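Local coordinates for protein phosphoribosylaminoimidazole carboxylase, ATPase subunit (Thermus thermophilus, PDB 3AW8) that probably catalyses the ATP-dependent carboxylation of 5-aminoimidazole ribonucleotide by hydrogencarbonate to N5-carboxyaminoimidazole ribonucleotide, a step of de novo purine biosynthesis, at residues L123-A134 / L150-L161; E308-V318 / A354-E362. All blocks are in the same frame, centred on the assembly; numbering follows the deposited sequence.

Contact 1 (L123-A134 / L150-L161)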
loop_
_atom_site.group_PDB
_atom_site.type_symbol
_atom_site.label_atom_id
_atom_site.label_comp_id
_atom_site.label_asym_id
_atom_site.label_seq_id
_atom_site.Cartn_x
_atom_site.Cartn_y
_atom_site.Cartn_z
ATOM N N LEU A 123 -49.721 -1.622 5.170
ATOM C CA LEU A 123 -49.303 -0.292 4.750
ATOM C C LEU A 123 -49.981 0.761 5.603
ATOM O O LEU A 123 -49.340 1.698 6.068
ATOM C CB LEU A 123 -49.647 -0.059 3.281
ATOM C CG LEU A 123 -49.452 1.374 2.780
ATOM C CD1 LEU A 123 -48.074 1.889 3.159
ATOM C CD2 LEU A 123 -49.635 1.402 1.283
ATOM N N GLU A 124 -51.285 0.600 5.803
ATOM C CA GLU A 124 -52.053 1.535 6.614
ATOM C C GLU A 124 -51.769 1.236 8.081
ATOM O O GLU A 124 -51.549 2.147 8.879
ATOM C CB GLU A 124 -53.550 1.377 6.328
ATOM C CG GLU A 124 -54.252 2.671 5.941
ATOM C CD GLU A 124 -53.678 3.294 4.676
ATOM O OE1 GLU A 124 -53.647 2.607 3.632
ATOM O OE2 GLU A 124 -53.260 4.472 4.728
ATOM N N GLU A 125 -51.765 -0.053 8.416
ATOM C CA GLU A 125 -51.504 -0.526 9.776
ATOM C C GLU A 125 -50.351 0.233 10.421
ATOM O O GLU A 125 -50.257 0.321 11.647
ATOM C CB GLU A 125 -51.181 -2.025 9.747
ATOM C CG GLU A 125 -50.743 -2.616 11.077
ATOM C CD GLU A 125 -51.809 -2.507 12.149
ATOM O OE1 GLU A 125 -52.938 -2.997 11.925
ATOM O OE2 GLU A 125 -51.514 -1.932 13.218
ATOM N N GLY A 126 -49.476 0.780 9.585
ATOM C CA GLY A 126 -48.342 1.520 10.096
ATOM C C GLY A 126 -48.062 2.816 9.368
ATOM O O GLY A 126 -47.165 3.560 9.758
ATOM N N LEU A 127 -48.824 3.103 8.318
ATOM C CA LEU A 127 -48.602 4.323 7.558
ATOM C C LEU A 127 -48.749 5.557 8.431
ATOM O O LEU A 127 -48.221 6.615 8.099
ATOM C CB LEU A 127 -49.560 4.413 6.370
ATOM C CG LEU A 127 -49.201 5.463 5.312
ATOM C CD1 LEU A 127 -47.751 5.294 4.892
ATOM C CD2 LEU A 127 -50.120 5.318 4.108
ATOM N N LYS A 128 -49.464 5.429 9.546
ATOM C CA LYS A 128 -49.629 6.567 10.445
ATOM C C LYS A 128 -48.768 6.383 11.695
ATOM O O LYS A 128 -48.254 7.358 12.247
ATOM C CB LYS A 128 -51.098 6.756 10.843
ATOM C CG LYS A 128 -51.465 8.210 11.195
ATOM C CD LYS A 128 -50.641 8.752 12.364
ATOM C CE LYS A 128 -50.769 10.264 12.513
ATOM N NZ LYS A 128 -52.149 10.693 12.871
ATOM N N ARG A 129 -48.605 5.140 12.144
ATOM C CA ARG A 129 -47.782 4.888 13.325
ATOM C C ARG A 129 -46.313 5.062 12.955
ATOM O O ARG A 129 -45.420 4.631 13.686
ATOM C CB ARG A 129 -48.021 3.479 13.880
ATOM C CG ARG A 129 -47.654 2.362 12.935
ATOM C CD ARG A 129 -47.816 0.993 13.581
ATOM N NE ARG A 129 -46.826 0.758 14.632
ATOM C CZ ARG A 129 -46.662 -0.402 15.263
ATOM N NH1 ARG A 129 -47.424 -1.444 14.952
ATOM N NH2 ARG A 129 -45.731 -0.524 16.201
ATOM N N VAL A 130 -46.081 5.698 11.808
ATOM C CA VAL A 130 -44.739 5.970 11.301
ATOM C C VAL A 130 -44.631 7.448 10.938
ATOM O O VAL A 130 -43.851 8.186 11.535
ATOM C CB VAL A 130 -44.423 5.122 10.044
ATOM C CG1 VAL A 130 -43.127 5.595 9.408
ATOM C CG2 VAL A 130 -44.301 3.657 10.423
ATOM N N GLY A 131 -45.417 7.875 9.955
ATOM C CA GLY A 131 -45.384 9.267 9.556
ATOM C C GLY A 131 -45.571 9.492 8.070
ATOM O O GLY A 131 -46.049 8.619 7.348
ATOM N N LEU A 132 -45.192 10.682 7.618
ATOM C CA LEU A 132 -45.297 11.058 6.214
ATOM C C LEU A 132 -44.716 12.453 6.015
ATOM O O LEU A 132 -44.994 13.364 6.792
ATOM C CB LEU A 132 -46.759 11.040 5.757
ATOM C CG LEU A 132 -47.161 9.928 4.787
ATOM C CD1 LEU A 132 -48.645 10.037 4.461
ATOM C CD2 LEU A 132 -46.332 10.036 3.520
ATOM N N PRO A 133 -43.887 12.635 4.974
ATOM C CA PRO A 133 -43.485 11.607 4.007
ATOM C C PRO A 133 -42.730 10.441 4.645
ATOM O O PRO A 133 -42.495 10.419 5.855
ATOM C CB PRO A 133 -42.619 12.387 3.021
ATOM C CG PRO A 133 -43.256 13.742 3.030
ATOM C CD PRO A 133 -43.468 13.970 4.510
ATOM N N ALA A 134 -42.358 9.469 3.820
ATOM C CA ALA A 134 -41.630 8.305 4.296
ATOM C C ALA A 134 -41.142 7.491 3.108
ATOM O O ALA A 134 -41.439 7.818 1.956
ATOM C CB ALA A 134 -42.529 7.457 5.186
ATOM N N LEU A 150 -39.442 6.939 -2.337
ATOM C CA LEU A 150 -39.888 7.898 -1.341
ATOM C C LEU A 150 -41.338 8.226 -1.658
ATOM O O LEU A 150 -41.719 8.309 -2.824
ATOM C CB LEU A 150 -39.032 9.164 -1.413
ATOM C CG LEU A 150 -39.444 10.382 -0.580
ATOM C CD1 LEU A 150 -39.632 9.990 0.876
ATOM C CD2 LEU A 150 -38.380 11.462 -0.710
ATOM N N VAL A 151 -42.153 8.403 -0.627
ATOM C CA VAL A 151 -43.556 8.710 -0.849
ATOM C C VAL A 151 -44.062 9.805 0.076
ATOM O O VAL A 151 -43.841 9.759 1.289
ATOM C CB VAL A 151 -44.428 7.456 -0.667
ATOM C CG1 VAL A 151 -45.887 7.807 -0.868
ATOM C CG2 VAL A 151 -44.008 6.389 -1.662
ATOM N N ARG A 152 -44.746 10.786 -0.511
ATOM C CA ARG A 152 -45.296 11.910 0.239
ATOM C C ARG A 152 -46.811 11.788 0.387
ATOM O O ARG A 152 -47.349 11.868 1.497
ATOM C CB ARG A 152 -44.971 13.229 -0.468
ATOM C CG ARG A 152 -43.517 13.397 -0.866
ATOM C CD ARG A 152 -43.241 14.823 -1.310
ATOM N NE ARG A 152 -41.870 14.999 -1.778
ATOM C CZ ARG A 152 -41.403 14.519 -2.925
ATOM N NH1 ARG A 152 -42.197 13.829 -3.735
ATOM N NH2 ARG A 152 -40.139 14.726 -3.263
ATOM N N THR A 153 -47.491 11.588 -0.739
ATOM C CA THR A 153 -48.947 11.479 -0.759
ATOM C C THR A 153 -49.474 10.246 -0.036
ATOM O O THR A 153 -49.001 9.134 -0.263
ATOM C CB THR A 153 -49.478 11.441 -2.197
ATOM O OG1 THR A 153 -48.672 12.286 -3.026
ATOM C CG2 THR A 153 -50.920 11.927 -2.239
ATOM N N GLU A 154 -50.465 10.453 0.824
ATOM C CA GLU A 154 -51.066 9.363 1.579
ATOM C C GLU A 154 -51.547 8.292 0.598
ATOM O O GLU A 154 -51.680 7.122 0.954
ATOM C CB GLU A 154 -52.238 9.902 2.408
ATOM C CG GLU A 154 -52.446 9.222 3.761
ATOM C CD GLU A 154 -53.157 7.884 3.661
ATOM O OE1 GLU A 154 -53.372 7.245 4.715
ATOM O OE2 GLU A 154 -53.506 7.473 2.537
ATOM N N GLU A 155 -51.791 8.702 -0.645
ATOM C CA GLU A 155 -52.251 7.786 -1.687
ATOM C C GLU A 155 -51.082 7.294 -2.536
ATOM O O GLU A 155 -51.097 6.169 -3.030
ATOM C CB GLU A 155 -53.271 8.476 -2.597
ATOM C CG GLU A 155 -52.679 9.585 -3.456
ATOM C CD GLU A 155 -53.695 10.225 -4.382
ATOM O OE1 GLU A 155 -54.221 9.517 -5.270
ATOM O OE2 GLU A 155 -53.965 11.434 -4.221
ATOM N N GLU A 156 -50.081 8.151 -2.710
ATOM C CA GLU A 156 -48.894 7.816 -3.493
ATOM C C GLU A 156 -48.184 6.627 -2.841
ATOM O O GLU A 156 -47.347 5.966 -3.461
ATOM C CB GLU A 156 -47.962 9.031 -3.549
ATOM C CG GLU A 156 -46.743 8.897 -4.446
ATOM C CD GLU A 156 -45.899 10.168 -4.462
ATOM O OE1 GLU A 156 -45.427 10.591 -3.385
ATOM O OE2 GLU A 156 -45.711 10.746 -5.552
ATOM N N ALA A 157 -48.537 6.368 -1.582
ATOM C CA ALA A 157 -47.973 5.267 -0.808
ATOM C C ALA A 157 -48.612 3.954 -1.240
ATOM O O ALA A 157 -47.926 3.030 -1.677
ATOM C CB ALA A 157 -48.215 5.498 0.679
ATOM N N LEU A 158 -49.932 3.872 -1.109
ATOM C CA LEU A 158 -50.655 2.672 -1.505
ATOM C C LEU A 158 -50.405 2.437 -2.988
ATOM O O LEU A 158 -50.614 1.338 -3.504
ATOM C CB LEU A 158 -52.156 2.831 -1.232
ATOM C CG LEU A 158 -52.575 2.872 0.245
ATOM C CD1 LEU A 158 -52.099 4.167 0.894
ATOM C CD2 LEU A 158 -54.086 2.752 0.350
ATOM N N GLU A 159 -49.946 3.481 -3.666
ATOM C CA GLU A 159 -49.645 3.404 -5.086
ATOM C C GLU A 159 -48.209 2.912 -5.203
ATOM O O GLU A 159 -47.830 2.279 -6.189
ATOM C CB GLU A 159 -49.775 4.786 -5.730
ATOM C CG GLU A 159 -50.061 4.757 -7.225
ATOM C CD GLU A 159 -49.030 3.971 -8.010
ATOM O OE1 GLU A 159 -47.849 4.377 -8.014
ATOM O OE2 GLU A 159 -49.400 2.944 -8.620
ATOM N N ALA A 160 -47.419 3.205 -4.175
ATOM C CA ALA A 160 -46.017 2.808 -4.138
ATOM C C ALA A 160 -45.836 1.294 -4.148
ATOM O O ALA A 160 -45.158 0.756 -5.024
ATOM C CB ALA A 160 -45.342 3.404 -2.910
ATOM N N LEU A 161 -46.434 0.605 -3.178
ATOM C CA LEU A 161 -46.303 -0.846 -3.113
ATOM C C LEU A 161 -46.672 -1.462 -4.459
ATOM O O LEU A 161 -46.022 -2.400 -4.922
ATOM C CB LEU A 161 -47.175 -1.423 -1.987
ATOM C CG LEU A 161 -48.700 -1.356 -2.024
ATOM C CD1 LEU A 161 -49.252 -2.333 -3.053
ATOM C CD2 LEU A 161 -49.234 -1.709 -0.646
#
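Val-151 N gives its hydrogen to Ala-134 O at 2.7 Å, and Ala-134 N returns a bond to Val-151 O at 2.9 Å. The two residues thus form a hydrogen-bonded antiparallel pair. Just before it, after the cis peptide bond that precedes Pro-133, the proline ring lies obliquely over the CB and CG of Arg-152, and Leu-132 reaches Glu-154 with CD1. Strands 134-138 and 148-151 belong to the four-stranded antiparallel sheet of the ATP-grasp domain, and the side chain of Leu-150 lies about 6 Å from the bound AMP and touches Phe-174. Farther out, the axes of 123-127 and the weakly bonded helix 154-161 cross at 139°, more nearly antiparallel than parallel. Leu-123 places CG anti to its own nitrogen (chi1 171°), which brings CD2 against Leu-158 and within 3.7 Å of Leu-161 CD2. Leu-127 rests CD2 on Ala-157 CB at 3.9 Å. On the outer side the carboxylates of Glu-124 and Glu-154 have their planes 22° apart, with Glu-124 OE2 2.8 Å from Glu-154 OE1. With an alanine in place of Glu-124, the Glu-154 carboxylate would probably lose its close oxygen neighbour and be left freer to turn, and Leu-158 would lose cover over its methyls.

Contact 2 (E308-V318 / A354-E362); sequences EKPPFAEVLKV and ARLSRLVSE
Leu-359 lays its branched end across the side chain of Glu-314 at about a right angle, CD2 meeting Glu-314 CG at 3.5 Å and Pro-311 CG at 4.1 Å. Its other methyl, CD1, leans on the backbone of Glu-314 and on Val-315. One turn back, Leu-356 holds CG anti to its carbonyl carbon (chi1 -64°) and sends CD2 to Val-318 CG2 at 3.9 Å and toward Val-315 CB. Here the short helix 312-316, with Pro-311 at its N-cap, packs beside the end of helix 346-357; strand 321-325 backs Val-315 through Leu-323, and Leu-305 of strand 299-306 touches Pro-310 and Val-360. The two ends, where Arg-355 and Ser-361 are exposed, are looser. At one, the bent chain of Arg-355 sets its guanidinium with one face against Val-318 CG2, while NH2 stays 3.6 Å from Lys-317 O. At the other, Ser-361 OG donates to Glu-308 OE1 at 3.2 Å, on the syn side but 34° out of the carboxylate plane, and Ser-361 N makes a weak bond to OE2. With no salt bridge between the segments, the two pieces of the C-terminal region are joined chiefly by aliphatic packing, the serine-glutamate bonds adding only a light polar tie at one end.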
loop_
_atom_site.group_PDB
_atom_site.type_symbol
_atom_site.label_atom_id
_atom_site.label_comp_id
_atom_site.label_asym_id
_atom_site.label_seq_id
_atom_site.Cartn_x
_atom_site.Cartn_y
_atom_site.Cartn_z
ATOM N N GLU A 308 -16.476 7.291 -14.891
ATOM C CA GLU A 308 -15.622 8.138 -15.711
ATOM C C GLU A 308 -14.176 7.962 -15.260
ATOM O O GLU A 308 -13.915 7.611 -14.110
ATOM C CB GLU A 308 -16.034 9.601 -15.542
ATOM C CG GLU A 308 -15.487 10.232 -14.262
ATOM C CD GLU A 308 -16.228 11.490 -13.822
ATOM O OE1 GLU A 308 -16.396 12.427 -14.642
ATOM O OE2 GLU A 308 -16.631 11.541 -12.639
ATOM N N LYS A 309 -13.237 8.211 -16.164
ATOM C CA LYS A 309 -11.821 8.094 -15.836
ATOM C C LYS A 309 -11.158 9.475 -15.906
ATOM O O LYS A 309 -10.862 9.982 -16.981
ATOM C CB LYS A 309 -11.149 7.127 -16.805
ATOM C CG LYS A 309 -9.693 6.837 -16.496
ATOM C CD LYS A 309 -9.172 5.735 -17.400
ATOM C CE LYS A 309 -7.738 5.390 -17.091
ATOM N NZ LYS A 309 -7.308 4.201 -17.885
ATOM N N PRO A 310 -10.917 10.102 -14.751
ATOM C CA PRO A 310 -10.290 11.424 -14.756
ATOM C C PRO A 310 -8.907 11.342 -15.367
ATOM O O PRO A 310 -8.353 10.255 -15.496
ATOM C CB PRO A 310 -10.223 11.770 -13.276
ATOM C CG PRO A 310 -9.925 10.423 -12.662
ATOM C CD PRO A 310 -10.912 9.524 -13.394
ATOM N N PRO A 311 -8.339 12.488 -15.782
ATOM C CA PRO A 311 -6.991 12.514 -16.376
ATOM C C PRO A 311 -5.932 12.338 -15.270
ATOM O O PRO A 311 -5.705 13.245 -14.468
ATOM C CB PRO A 311 -6.938 13.890 -17.041
ATOM C CG PRO A 311 -7.856 14.720 -16.173
ATOM C CD PRO A 311 -9.017 13.789 -15.947
ATOM N N PHE A 312 -5.291 11.170 -15.234
ATOM C CA PHE A 312 -4.302 10.862 -14.196
ATOM C C PHE A 312 -3.261 11.925 -13.922
ATOM O O PHE A 312 -2.971 12.226 -12.767
ATOM C CB PHE A 312 -3.586 9.536 -14.491
ATOM C CG PHE A 312 -4.439 8.320 -14.273
ATOM C CD1 PHE A 312 -3.880 7.050 -14.343
ATOM C CD2 PHE A 312 -5.805 8.440 -14.020
ATOM C CE1 PHE A 312 -4.670 5.914 -14.167
ATOM C CE2 PHE A 312 -6.601 7.318 -13.843
ATOM C CZ PHE A 312 -6.034 6.051 -13.917
ATOM N N ALA A 313 -2.684 12.485 -14.974
ATOM C CA ALA A 313 -1.674 13.518 -14.790
ATOM C C ALA A 313 -2.272 14.680 -14.008
ATOM O O ALA A 313 -1.618 15.265 -13.151
ATOM C CB ALA A 313 -1.161 13.998 -16.135
ATOM N N GLU A 314 -3.531 14.987 -14.280
ATOM C CA GLU A 314 -4.188 16.094 -13.604
ATOM C C GLU A 314 -4.489 15.863 -12.125
ATOM O O GLU A 314 -4.434 16.804 -11.331
ATOM C CB GLU A 314 -5.471 16.474 -14.340
ATOM C CG GLU A 314 -5.687 17.974 -14.382
ATOM C CD GLU A 314 -4.572 18.696 -15.128
ATOM O OE1 GLU A 314 -4.414 19.921 -14.931
ATOM O OE2 GLU A 314 -3.856 18.041 -15.918
ATOM N N VAL A 315 -4.815 14.631 -11.744
ATOM C CA VAL A 315 -5.092 14.364 -10.337
ATOM C C VAL A 315 -3.766 14.202 -9.592
ATOM O O VAL A 315 -3.652 14.564 -8.423
ATOM C CB VAL A 315 -6.022 13.100 -10.144
ATOM C CG1 VAL A 315 -6.369 12.489 -11.490
ATOM C CG2 VAL A 315 -5.367 12.064 -9.227
ATOM N N LEU A 316 -2.754 13.686 -10.277
ATOM C CA LEU A 316 -1.453 13.506 -9.653
ATOM C C LEU A 316 -0.714 14.831 -9.432
ATOM O O LEU A 316 0.257 14.878 -8.682
ATOM C CB LEU A 316 -0.601 12.555 -10.495
ATOM C CG LEU A 316 -0.761 11.033 -10.324
ATOM C CD1 LEU A 316 -1.970 10.686 -9.483
ATOM C CD2 LEU A 316 -0.849 10.391 -11.703
ATOM N N LYS A 317 -1.162 15.902 -10.083
ATOM C CA LYS A 317 -0.530 17.212 -9.910
ATOM C C LYS A 317 -0.895 17.781 -8.549
ATOM O O LYS A 317 -0.223 18.678 -8.051
ATOM C CB LYS A 317 -0.974 18.198 -10.997
ATOM C CG LYS A 317 -0.386 17.929 -12.371
ATOM C CD LYS A 317 -0.845 18.965 -13.392
ATOM C CE LYS A 317 -0.558 18.511 -14.829
ATOM N NZ LYS A 317 0.888 18.223 -15.086
ATOM N N VAL A 318 -1.975 17.268 -7.964
ATOM C CA VAL A 318 -2.428 17.714 -6.648
ATOM C C VAL A 318 -1.658 16.914 -5.604
ATOM O O VAL A 318 -1.658 15.683 -5.641
ATOM C CB VAL A 318 -3.931 17.443 -6.446
ATOM C CG1 VAL A 318 -4.387 18.035 -5.133
ATOM C CG2 VAL A 318 -4.728 18.006 -7.603
ATOM N N ALA A 354 -10.859 21.381 -3.702
ATOM C CA ALA A 354 -11.322 22.338 -4.703
ATOM C C ALA A 354 -10.720 21.979 -6.062
ATOM O O ALA A 354 -11.398 22.019 -7.092
ATOM C CB ALA A 354 -10.905 23.742 -4.301
ATOM N N ARG A 355 -9.439 21.624 -6.046
ATOM C CA ARG A 355 -8.712 21.243 -7.253
ATOM C C ARG A 355 -9.270 19.976 -7.884
ATOM O O ARG A 355 -9.414 19.888 -9.106
ATOM C CB ARG A 355 -7.243 21.019 -6.917
ATOM C CG ARG A 355 -6.474 22.282 -6.663
ATOM C CD ARG A 355 -5.985 22.865 -7.967
ATOM N NE ARG A 355 -4.878 22.104 -8.554
ATOM C CZ ARG A 355 -3.740 21.811 -7.920
ATOM N NH1 ARG A 355 -3.553 22.202 -6.665
ATOM N NH2 ARG A 355 -2.770 21.156 -8.553
ATOM N N LEU A 356 -9.574 18.991 -7.045
ATOM C CA LEU A 356 -10.106 17.724 -7.524
ATOM C C LEU A 356 -11.569 17.803 -7.981
ATOM O O LEU A 356 -11.954 17.128 -8.936
ATOM C CB LEU A 356 -9.946 16.649 -6.438
ATOM C CG LEU A 356 -8.502 16.286 -6.066
ATOM C CD1 LEU A 356 -8.492 15.390 -4.848
ATOM C CD2 LEU A 356 -7.812 15.620 -7.238
ATOM N N SER A 357 -12.380 18.628 -7.324
ATOM C CA SER A 357 -13.785 18.733 -7.716
ATOM C C SER A 357 -13.942 19.158 -9.172
ATOM O O SER A 357 -14.973 18.900 -9.794
ATOM C CB SER A 357 -14.526 19.717 -6.816
ATOM O OG SER A 357 -13.989 21.016 -6.947
ATOM N N ARG A 358 -12.917 19.804 -9.718
ATOM C CA ARG A 358 -12.958 20.260 -11.104
ATOM C C ARG A 358 -12.620 19.113 -12.045
ATOM O O ARG A 358 -12.712 19.249 -13.270
ATOM C CB ARG A 358 -11.960 21.400 -11.319
ATOM C CG ARG A 358 -12.145 22.574 -10.374
ATOM C CD ARG A 358 -11.015 23.581 -10.516
ATOM N NE ARG A 358 -11.058 24.599 -9.469
ATOM C CZ ARG A 358 -10.012 25.334 -9.101
ATOM N NH1 ARG A 358 -8.835 25.171 -9.698
ATOM N NH2 ARG A 358 -10.134 26.216 -8.117
ATOM N N LEU A 359 -12.233 17.981 -11.463
ATOM C CA LEU A 359 -11.863 16.808 -12.243
ATOM C C LEU A 359 -12.920 15.708 -12.207
ATOM O O LEU A 359 -12.931 14.823 -13.063
ATOM C CB LEU A 359 -10.529 16.266 -11.737
ATOM C CG LEU A 359 -9.335 17.216 -11.874
ATOM C CD1 LEU A 359 -8.118 16.642 -11.159
ATOM C CD2 LEU A 359 -9.039 17.440 -13.354
ATOM N N VAL A 360 -13.815 15.778 -11.227
ATOM C CA VAL A 360 -14.867 14.777 -11.062
ATOM C C VAL A 360 -16.261 15.378 -11.170
ATOM O O VAL A 360 -16.549 16.402 -10.551
ATOM C CB VAL A 360 -14.759 14.099 -9.686
ATOM C CG1 VAL A 360 -15.869 13.096 -9.518
ATOM C CG2 VAL A 360 -13.409 13.433 -9.542
ATOM N N SER A 361 -17.129 14.730 -11.941
ATOM C CA SER A 361 -18.500 15.207 -12.108
ATOM C C SER A 361 -19.387 14.695 -10.972
ATOM O O SER A 361 -18.941 13.920 -10.130
ATOM C CB SER A 361 -19.066 14.748 -13.455
ATOM O OG SER A 361 -19.212 13.341 -13.499
ATOM N N GLU A 362 -20.640 15.133 -10.956
ATOM C CA GLU A 362 -21.600 14.737 -9.931
ATOM C C GLU A 362 -21.033 14.697 -8.517
ATOM O O GLU A 362 -21.413 13.838 -7.725
ATOM C CB GLU A 362 -22.197 13.367 -10.245
ATOM C CG GLU A 362 -23.017 13.296 -11.512
ATOM C CD GLU A 362 -23.557 11.895 -11.755
ATOM O OE1 GLU A 362 -22.740 10.943 -11.813
ATOM O OE2 GLU A 362 -24.795 11.740 -11.885
#

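In the fold
The two contacts sit in different parts of the subunit, their centres about 42 Å apart and their nearest atoms about 18 Å apart, and they share no helix or strand. Contact 1 belongs to the ATP-grasp domain and reaches from its outer helices to a strand pair near the bound AMP; contact 2 lies away from the annotated sites, in the C-terminal part. Both are partly buried, with buried residues such as Leu-123, Ala-157, Leu-356 and Val-318 and an exposed side that in contact 1 also includes leucines. Contact 1 alone is tied by sheet hydrogen bonds and brings two acids together, whereas contact 2 bonds an acid to a serine. The second subunit packs on helix 312-316 of contact 2 but does not touch contact 1.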